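Local coordinates for GDSL-like Lipase/Acylhydrolase family protein (Neisseria meningitidis, PDB 4K7J) that probably removes O-acetyl groups from peptidoglycan, as an esterase of the SGNH (GDSL-like) hydrolase family, at residues G60-A65 with G215-Q220; L283-P288 with W324-A329. One frame throughout, in Å; residues are numbered along the deposited sequence.

Overall arrangement
Both contacts lie at the C-terminal ends of parallel strands in the main sheet of the SGNH hydrolase fold, their centres about 15 Å apart. Contact 1 joins the end of strand 53-60 to that of strand 208-215, the outermost on its side. Contact 2 joins strands 281-286 and 322-325, and strand 242-246 runs between the two pairs. Along the chain they come in series, contact 1 closing before contact 2 opens. They meet directly: the H63 and W326 rings pack edge-to-face, and outside the ring H63 CB lies 3.7 Å from W326 CH2. W326 and P288 of contact 2 thus pack against H63, in the helix that begins at S62 beside the acetate site.

Contact 1: residues G60-A65 with G215-Q220; sequences GDSHTA and GINGAQ. With ACT (acetate ion), chain C.
S62 and N217 face each other with distinct first torsions: OG of S62 stands between its backbone N and carbonyl carbon (chi1 84°), over the bound acetate, and CG of N217 lies beside its own backbone N (chi1 -73°). The amide oxygen OD1 of N217 is 3.1 Å from S62 CB, while ND2 is bonded to the carbonyl of G96. The sequence G60-D61-S62 is the GDS motif of the first conserved block in SGNH hydrolases, and G218 is consistent with the oxyanion-hole glycine of the second.

The two segments leave the sheet as parallel neighbours, joined by the bond from I216 N to G60 O (3.1 Å). Beyond it, D61 caps helix 62-65 by accepting from H63 N at OD1, which is met from above the carboxylate plane. G215 has no side chain, and CB of A65 settles over its backbone, 3.6 Å from G215 C. A type II turn, I216 to A219, then swings G218 N back toward the start of the helix.

Between the segments sits an acetate ion, probably from the crystallisation liquor. Its OXT accepts from S62 N and from G218 N, as an oxyanion hole would hold a carbonyl oxygen; G218 N to acetate OXT is 2.8 Å. H351 and N250 also bond to the ion. One water lies between D61 OD2 and A219 O, within hydrogen-bonding distance of both, and a second donates to both S62 O and N217 OD1. OG of S62 sits over the flat face of the acetate carboxylate, 2.9 Å from its carbon C.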
ATOM      1  N   GLY A  60      -1.924  -4.157  -1.444  1.00 12.84           N
ATOM      2  CA  GLY A  60      -2.284  -5.504  -1.033  1.00 16.67           C
ATOM      3  C   GLY A  60      -3.737  -5.743  -0.653  1.00 13.92           C
ATOM      4  O   GLY A  60      -4.641  -5.106  -1.183  1.00 15.57           O
ATOM      5  N   ASP A  61      -3.954  -6.669   0.273  1.00 15.15           N
ATOM      6  CA  ASP A  61      -5.300  -7.101   0.642  1.00 15.47           C
ATOM      7  C   ASP A  61      -5.688  -6.571   2.030  1.00 16.45           C
ATOM      8  O   ASP A  61      -5.242  -5.506   2.430  1.00 14.18           O
ATOM      9  CB  ASP A  61      -5.388  -8.628   0.593  1.00 17.09           C
ATOM     10  CG  ASP A  61      -4.290  -9.306   1.406  1.00 16.54           C
ATOM     11  OD1 ASP A  61      -3.698  -8.645   2.300  1.00 19.85           O
ATOM     12  OD2 ASP A  61      -4.004 -10.506   1.155  1.00 17.04           O
ATOM     13  N   SER A  62      -6.479  -7.323   2.790  1.00 12.35           N
ATOM     14  CA  SER A  62      -6.996  -6.792   4.044  1.00 16.62           C
ATOM     15  C   SER A  62      -5.895  -6.615   5.079  1.00 14.91           C
ATOM     16  O   SER A  62      -5.999  -5.758   5.953  1.00 17.26           O
ATOM     17  CB  SER A  62      -8.123  -7.660   4.612  1.00 18.86           C
ATOM     18  OG  SER A  62      -7.577  -8.726   5.350  1.00 25.27           O
ATOM     19  N   HIS A  63      -4.827  -7.396   4.964  1.00 16.60           N
ATOM     20  CA  HIS A  63      -3.711  -7.249   5.899  1.00 15.35           C
ATOM     21  C   HIS A  63      -3.163  -5.827   5.765  1.00 17.41           C
ATOM     22  O   HIS A  63      -2.790  -5.194   6.757  1.00 16.84           O
ATOM     23  CB  HIS A  63      -2.586  -8.267   5.621  1.00 12.60           C
ATOM     24  CG  HIS A  63      -3.030  -9.698   5.602  1.00 19.23           C
ATOM     25  ND1 HIS A  63      -3.686 -10.297   6.661  1.00 17.70           N
ATOM     26  CD2 HIS A  63      -2.885 -10.661   4.658  1.00 18.15           C
ATOM     27  CE1 HIS A  63      -3.932 -11.562   6.362  1.00 21.49           C
ATOM     28  NE2 HIS A  63      -3.453 -11.809   5.154  1.00 17.71           N
ATOM     29  N   THR A  64      -3.128  -5.337   4.528  1.00 16.92           N
ATOM     30  CA  THR A  64      -2.657  -3.988   4.235  1.00 14.97           C
ATOM     31  C   THR A  64      -3.743  -2.955   4.551  1.00 16.38           C
ATOM     32  O   THR A  64      -3.468  -1.886   5.120  1.00 13.39           O
ATOM     33  CB  THR A  64      -2.226  -3.868   2.754  1.00 16.33           C
ATOM     34  OG1 THR A  64      -1.112  -4.736   2.511  1.00 12.77           O
ATOM     35  CG2 THR A  64      -1.819  -2.410   2.393  1.00 11.76           C
ATOM     36  N   ALA A  65      -4.978  -3.283   4.184  1.00 11.55           N
ATOM     37  CA  ALA A  65      -6.098  -2.352   4.303  1.00 14.56           C
ATOM     38  C   ALA A  65      -6.448  -1.947   5.744  1.00 18.43           C
ATOM     39  O   ALA A  65      -7.083  -0.912   5.963  1.00 15.26           O
ATOM     40  CB  ALA A  65      -7.343  -2.902   3.562  1.00 11.85           C
ATOM     41  N   GLY A 215      -4.536  -0.913   0.314  1.00 15.62           N
ATOM     42  CA  GLY A 215      -5.151  -2.211   0.505  1.00 13.59           C
ATOM     43  C   GLY A 215      -6.620  -2.250   0.143  1.00 14.77           C
ATOM     44  O   GLY A 215      -7.326  -1.246   0.232  1.00 13.20           O
ATOM     45  N   ILE A 216      -7.075  -3.435  -0.263  1.00  9.68           N
ATOM     46  CA  ILE A 216      -8.479  -3.684  -0.547  1.00 14.14           C
ATOM     47  C   ILE A 216      -8.863  -5.019   0.076  1.00 13.81           C
ATOM     48  O   ILE A 216      -8.296  -6.045  -0.292  1.00 14.33           O
ATOM     49  CB  ILE A 216      -8.735  -3.809  -2.059  1.00 13.66           C
ATOM     50  CG1 ILE A 216      -8.483  -2.486  -2.792  1.00 13.95           C
ATOM     51  CG2 ILE A 216     -10.171  -4.276  -2.295  1.00 16.15           C
ATOM     52  CD1 ILE A 216      -9.650  -1.498  -2.665  1.00 16.91           C
ATOM     53  N   ASN A 217      -9.805  -5.010   1.015  1.00 14.96           N
ATOM     54  CA  ASN A 217     -10.248  -6.242   1.670  1.00 13.42           C
ATOM     55  C   ASN A 217     -10.606  -7.319   0.652  1.00 16.03           C
ATOM     56  O   ASN A 217     -11.398  -7.074  -0.262  1.00 14.61           O
ATOM     57  CB  ASN A 217     -11.450  -5.973   2.577  1.00 13.24           C
ATOM     58  CG  ASN A 217     -11.078  -5.222   3.849  1.00 14.59           C
ATOM     59  OD1 ASN A 217      -9.913  -5.117   4.202  1.00 14.90           O
ATOM     60  ND2 ASN A 217     -12.079  -4.724   4.553  1.00 11.78           N
ATOM     61  N   GLY A 218     -10.004  -8.501   0.789  1.00 14.36           N
ATOM     62  CA  GLY A 218     -10.316  -9.613  -0.102  1.00 22.05           C
ATOM     63  C   GLY A 218      -9.589  -9.662  -1.446  1.00 19.39           C
ATOM     64  O   GLY A 218      -9.736 -10.628  -2.197  1.00 21.16           O
ATOM     65  N   ALA A 219      -8.790  -8.642  -1.750  1.00 15.78           N
ATOM     66  CA  ALA A 219      -8.224  -8.503  -3.096  1.00 16.25           C
ATOM     67  C   ALA A 219      -7.115  -9.500  -3.437  1.00 16.91           C
ATOM     68  O   ALA A 219      -6.424 -10.023  -2.558  1.00 18.23           O
ATOM     69  CB  ALA A 219      -7.725  -7.082  -3.323  1.00 14.69           C
ATOM     70  N   GLN A 220      -6.954  -9.734  -4.736  1.00 15.77           N
ATOM     71  CA  GLN A 220      -5.867 -10.537  -5.289  1.00 16.28           C
ATOM     72  C   GLN A 220      -5.104  -9.659  -6.280  1.00 17.62           C
ATOM     73  O   GLN A 220      -5.673  -8.701  -6.804  1.00 13.01           O
ATOM     74  CB  GLN A 220      -6.435 -11.742  -6.015  1.00 13.49           C
ATOM     75  CG  GLN A 220      -7.205 -12.709  -5.098  1.00 17.97           C
ATOM     76  CD  GLN A 220      -7.830 -13.829  -5.889  1.00 21.23           C
ATOM     77  OE1 GLN A 220      -7.194 -14.405  -6.791  1.00 17.48           O
ATOM     78  NE2 GLN A 220      -9.092 -14.121  -5.600  1.00 20.09           N
TER
HETATM   79  C   ACT C 401      -8.217 -10.718   3.311  1.00 28.47           C
HETATM   80  O   ACT C 401      -9.351 -10.861   3.855  1.00 25.01           O
HETATM   81  OXT ACT C 401      -8.120  -9.880   2.377  1.00 21.56           O
HETATM   82  CH3 ACT C 401      -7.018 -11.489   3.768  1.00 19.13           C
HETATM   83  O   HOH W   1      -4.600 -11.799  -1.211  1.00 12.68           O
HETATM   84  O   HOH W   2      -8.687  -4.587   6.780  1.00 23.76           O

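Contact 2: residues L283-P288 with W324-A329; sequences LIIGAP and WSWQNA
I285 pairs with W324 as parallel neighbours, CA to CA 5.0 Å, and the touching parts of the two segments run within 5° of each other. The backbone bonds straddle W324: its N donates to I284 O at 3.0 Å, and its O accepts from G286 N. These are neighbouring strands of a beta-alpha-beta unit whose connecting helix is 305-318, part of the alpha/beta core of the SGNH fold.

On the sheet face that helix 354-373 covers, the side chains of I285 and W324 lie side by side and point the same way. CG2 of I285, anti to its backbone N, reaches the edge of the W324 indole near the ring plane, 4.2 Å from CE3. The same methyl touches W326 more closely, at 3.7 Å from CE3 of W326. CD1 of L283 touches CB of W324 as the two side chains cross at a slant.

Past the strand ends one segment becomes a loop and the other a helix, yet they stay close, CA of P288 to CA of Q327 4.3 Å. P288 covers one face of the W326 indole. Its CB makes a CH-pi contact, 3.7 Å from the centroid of the five-membered ring and almost on the ring normal, while CD of P288 rests near CE3 of the six-membered ring. CG of W326, anti to its backbone N (chi1 -164°), lies beneath P288 CB. CB of W326 comes 3.2 Å from the carbonyl oxygen of G286.

S325 caps the helix, its OG accepting from N328 N at 2.9 Å. A water donates to A287 O and accepts from Q327 N, tying the first turn of the helix to the loop. Backbone bonds thus set the strand pairing, while the face-on P288 contact and the I285 methyl pack W326 against the strand ends.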
ATOM      1  N   LEU A 283       9.344  -5.391  -3.580  1.00 17.13           N
ATOM      2  CA  LEU A 283       9.374  -6.427  -2.555  1.00 17.82           C
ATOM      3  C   LEU A 283       8.078  -7.220  -2.592  1.00 17.69           C
ATOM      4  O   LEU A 283       6.991  -6.646  -2.488  1.00 17.68           O
ATOM      5  CB  LEU A 283       9.532  -5.815  -1.168  1.00 13.19           C
ATOM      6  CG  LEU A 283       9.279  -6.825  -0.032  1.00 19.79           C
ATOM      7  CD1 LEU A 283      10.445  -7.784   0.107  1.00 21.53           C
ATOM      8  CD2 LEU A 283       8.975  -6.158   1.296  1.00 16.28           C
ATOM      9  N   ILE A 284       8.189  -8.531  -2.755  1.00 13.35           N
ATOM     10  CA  ILE A 284       7.021  -9.405  -2.702  1.00 16.97           C
ATOM     11  C   ILE A 284       6.912 -10.058  -1.324  1.00 16.71           C
ATOM     12  O   ILE A 284       7.837 -10.746  -0.864  1.00 17.96           O
ATOM     13  CB  ILE A 284       7.063 -10.468  -3.813  1.00 15.53           C
ATOM     14  CG1 ILE A 284       6.806  -9.791  -5.166  1.00 15.54           C
ATOM     15  CG2 ILE A 284       6.046 -11.571  -3.546  1.00 13.51           C
ATOM     16  CD1 ILE A 284       6.954 -10.692  -6.365  1.00 14.84           C
ATOM     17  N   ILE A 285       5.789  -9.813  -0.658  1.00 15.07           N
ATOM     18  CA  ILE A 285       5.519 -10.413   0.639  1.00 14.80           C
ATOM     19  C   ILE A 285       4.788 -11.743   0.455  1.00 16.62           C
ATOM     20  O   ILE A 285       3.616 -11.770   0.085  1.00 15.48           O
ATOM     21  CB  ILE A 285       4.699  -9.474   1.527  1.00 13.84           C
ATOM     22  CG1 ILE A 285       5.547  -8.255   1.901  1.00 16.56           C
ATOM     23  CG2 ILE A 285       4.256 -10.202   2.797  1.00 17.04           C
ATOM     24  CD1 ILE A 285       4.963  -7.424   3.019  1.00 18.77           C
ATOM     25  N   GLY A 286       5.499 -12.847   0.676  1.00 20.27           N
ATOM     26  CA  GLY A 286       4.888 -14.161   0.570  1.00 13.56           C
ATOM     27  C   GLY A 286       3.757 -14.284   1.572  1.00 17.00           C
ATOM     28  O   GLY A 286       3.856 -13.757   2.678  1.00 16.00           O
ATOM     29  N   ALA A 287       2.677 -14.955   1.184  1.00 13.40           N
ATOM     30  CA  ALA A 287       1.513 -15.075   2.048  1.00 17.66           C
ATOM     31  C   ALA A 287       1.863 -15.693   3.416  1.00 23.84           C
ATOM     32  O   ALA A 287       2.697 -16.604   3.495  1.00 17.46           O
ATOM     33  CB  ALA A 287       0.435 -15.880   1.358  1.00 15.29           C
ATOM     34  N   PRO A 288       1.230 -15.192   4.495  1.00 15.90           N
ATOM     35  CA  PRO A 288       1.385 -15.831   5.805  1.00 17.14           C
ATOM     36  C   PRO A 288       0.683 -17.175   5.801  1.00 19.26           C
ATOM     37  O   PRO A 288      -0.094 -17.442   4.888  1.00 18.57           O
ATOM     38  CB  PRO A 288       0.646 -14.875   6.752  1.00 15.68           C
ATOM     39  CG  PRO A 288      -0.381 -14.199   5.883  1.00 18.52           C
ATOM     40  CD  PRO A 288       0.306 -14.039   4.545  1.00 18.00           C
ATOM     41  N   TRP A 324      10.018 -11.477   1.017  1.00 17.18           N
ATOM     42  CA  TRP A 324       9.984 -11.632   2.458  1.00 16.23           C
ATOM     43  C   TRP A 324       8.949 -12.685   2.821  1.00 19.07           C
ATOM     44  O   TRP A 324       7.771 -12.538   2.509  1.00 17.44           O
ATOM     45  CB  TRP A 324       9.638 -10.310   3.122  1.00 15.29           C
ATOM     46  CG  TRP A 324       9.830 -10.287   4.598  1.00 17.10           C
ATOM     47  CD1 TRP A 324      11.014 -10.201   5.270  1.00 23.05           C
ATOM     48  CD2 TRP A 324       8.802 -10.296   5.600  1.00 22.54           C
ATOM     49  NE1 TRP A 324      10.791 -10.180   6.623  1.00 20.95           N
ATOM     50  CE2 TRP A 324       9.441 -10.232   6.852  1.00 22.33           C
ATOM     51  CE3 TRP A 324       7.405 -10.349   5.554  1.00 16.27           C
ATOM     52  CZ2 TRP A 324       8.729 -10.223   8.055  1.00 19.44           C
ATOM     53  CZ3 TRP A 324       6.701 -10.346   6.746  1.00 19.86           C
ATOM     54  CH2 TRP A 324       7.366 -10.281   7.980  1.00 18.98           C
ATOM     55  N   SER A 325       9.393 -13.752   3.475  1.00 20.82           N
ATOM     56  CA  SER A 325       8.486 -14.845   3.814  1.00 16.60           C
ATOM     57  C   SER A 325       7.783 -14.610   5.136  1.00 18.59           C
ATOM     58  O   SER A 325       8.340 -14.879   6.210  1.00 19.37           O
ATOM     59  CB  SER A 325       9.218 -16.188   3.874  1.00 19.05           C
ATOM     60  OG  SER A 325       8.331 -17.188   4.355  1.00 22.19           O
ATOM     61  N   TRP A 326       6.555 -14.116   5.049  1.00 19.89           N
ATOM     62  CA  TRP A 326       5.721 -13.899   6.220  1.00 17.13           C
ATOM     63  C   TRP A 326       5.481 -15.233   6.914  1.00 18.98           C
ATOM     64  O   TRP A 326       5.460 -15.301   8.137  1.00 17.83           O
ATOM     65  CB  TRP A 326       4.401 -13.255   5.786  1.00 14.56           C
ATOM     66  CG  TRP A 326       3.589 -12.633   6.870  1.00 20.60           C
ATOM     67  CD1 TRP A 326       3.673 -12.871   8.219  1.00 17.21           C
ATOM     68  CD2 TRP A 326       2.564 -11.643   6.699  1.00 18.81           C
ATOM     69  NE1 TRP A 326       2.751 -12.096   8.890  1.00 17.94           N
ATOM     70  CE2 TRP A 326       2.058 -11.336   7.980  1.00 17.67           C
ATOM     71  CE3 TRP A 326       2.026 -10.987   5.584  1.00 18.28           C
ATOM     72  CZ2 TRP A 326       1.034 -10.403   8.178  1.00 17.56           C
ATOM     73  CZ3 TRP A 326       1.000 -10.068   5.780  1.00 15.39           C
ATOM     74  CH2 TRP A 326       0.522  -9.780   7.067  1.00 18.99           C
ATOM     75  N   GLN A 327       5.318 -16.310   6.153  1.00 16.09           N
ATOM     76  CA  GLN A 327       5.167 -17.603   6.828  1.00 19.53           C
ATOM     77  C   GLN A 327       6.406 -17.943   7.656  1.00 19.49           C
ATOM     78  O   GLN A 327       6.281 -18.395   8.790  1.00 18.90           O
ATOM     79  CB  GLN A 327       4.793 -18.753   5.881  1.00 15.80           C
ATOM     80  CG  GLN A 327       4.710 -20.097   6.626  1.00 19.74           C
ATOM     81  CD  GLN A 327       4.064 -21.207   5.829  1.00 22.33           C
ATOM     82  OE1 GLN A 327       2.859 -21.181   5.557  1.00 20.87           O
ATOM     83  NE2 GLN A 327       4.860 -22.209   5.468  1.00 24.51           N
ATOM     84  N   ASN A 328       7.603 -17.702   7.119  1.00 19.71           N
ATOM     85  CA  ASN A 328       8.802 -18.004   7.899  1.00 23.73           C
ATOM     86  C   ASN A 328       8.972 -17.056   9.069  1.00 24.32           C
ATOM     87  O   ASN A 328       9.369 -17.478  10.152  1.00 22.61           O
ATOM     88  CB  ASN A 328      10.070 -18.070   7.045  1.00 24.43           C
ATOM     89  CG  ASN A 328      10.159 -19.352   6.259  1.00 24.72           C
ATOM     90  OD1 ASN A 328       9.460 -20.325   6.560  1.00 27.84           O
ATOM     91  ND2 ASN A 328      10.997 -19.359   5.234  1.00 24.11           N
ATOM     92  N   ALA A 329       8.639 -15.785   8.855  1.00 22.09           N
ATOM     93  CA  ALA A 329       8.584 -14.823   9.954  1.00 23.35           C
ATOM     94  C   ALA A 329       7.722 -15.321  11.108  1.00 22.92           C
ATOM     95  O   ALA A 329       8.015 -15.028  12.263  1.00 20.15           O
ATOM     96  CB  ALA A 329       8.064 -13.472   9.472  1.00 24.04           C
TER
HETATM   97  O   HOH W   3       5.359 -16.551   3.220  1.00 15.41           O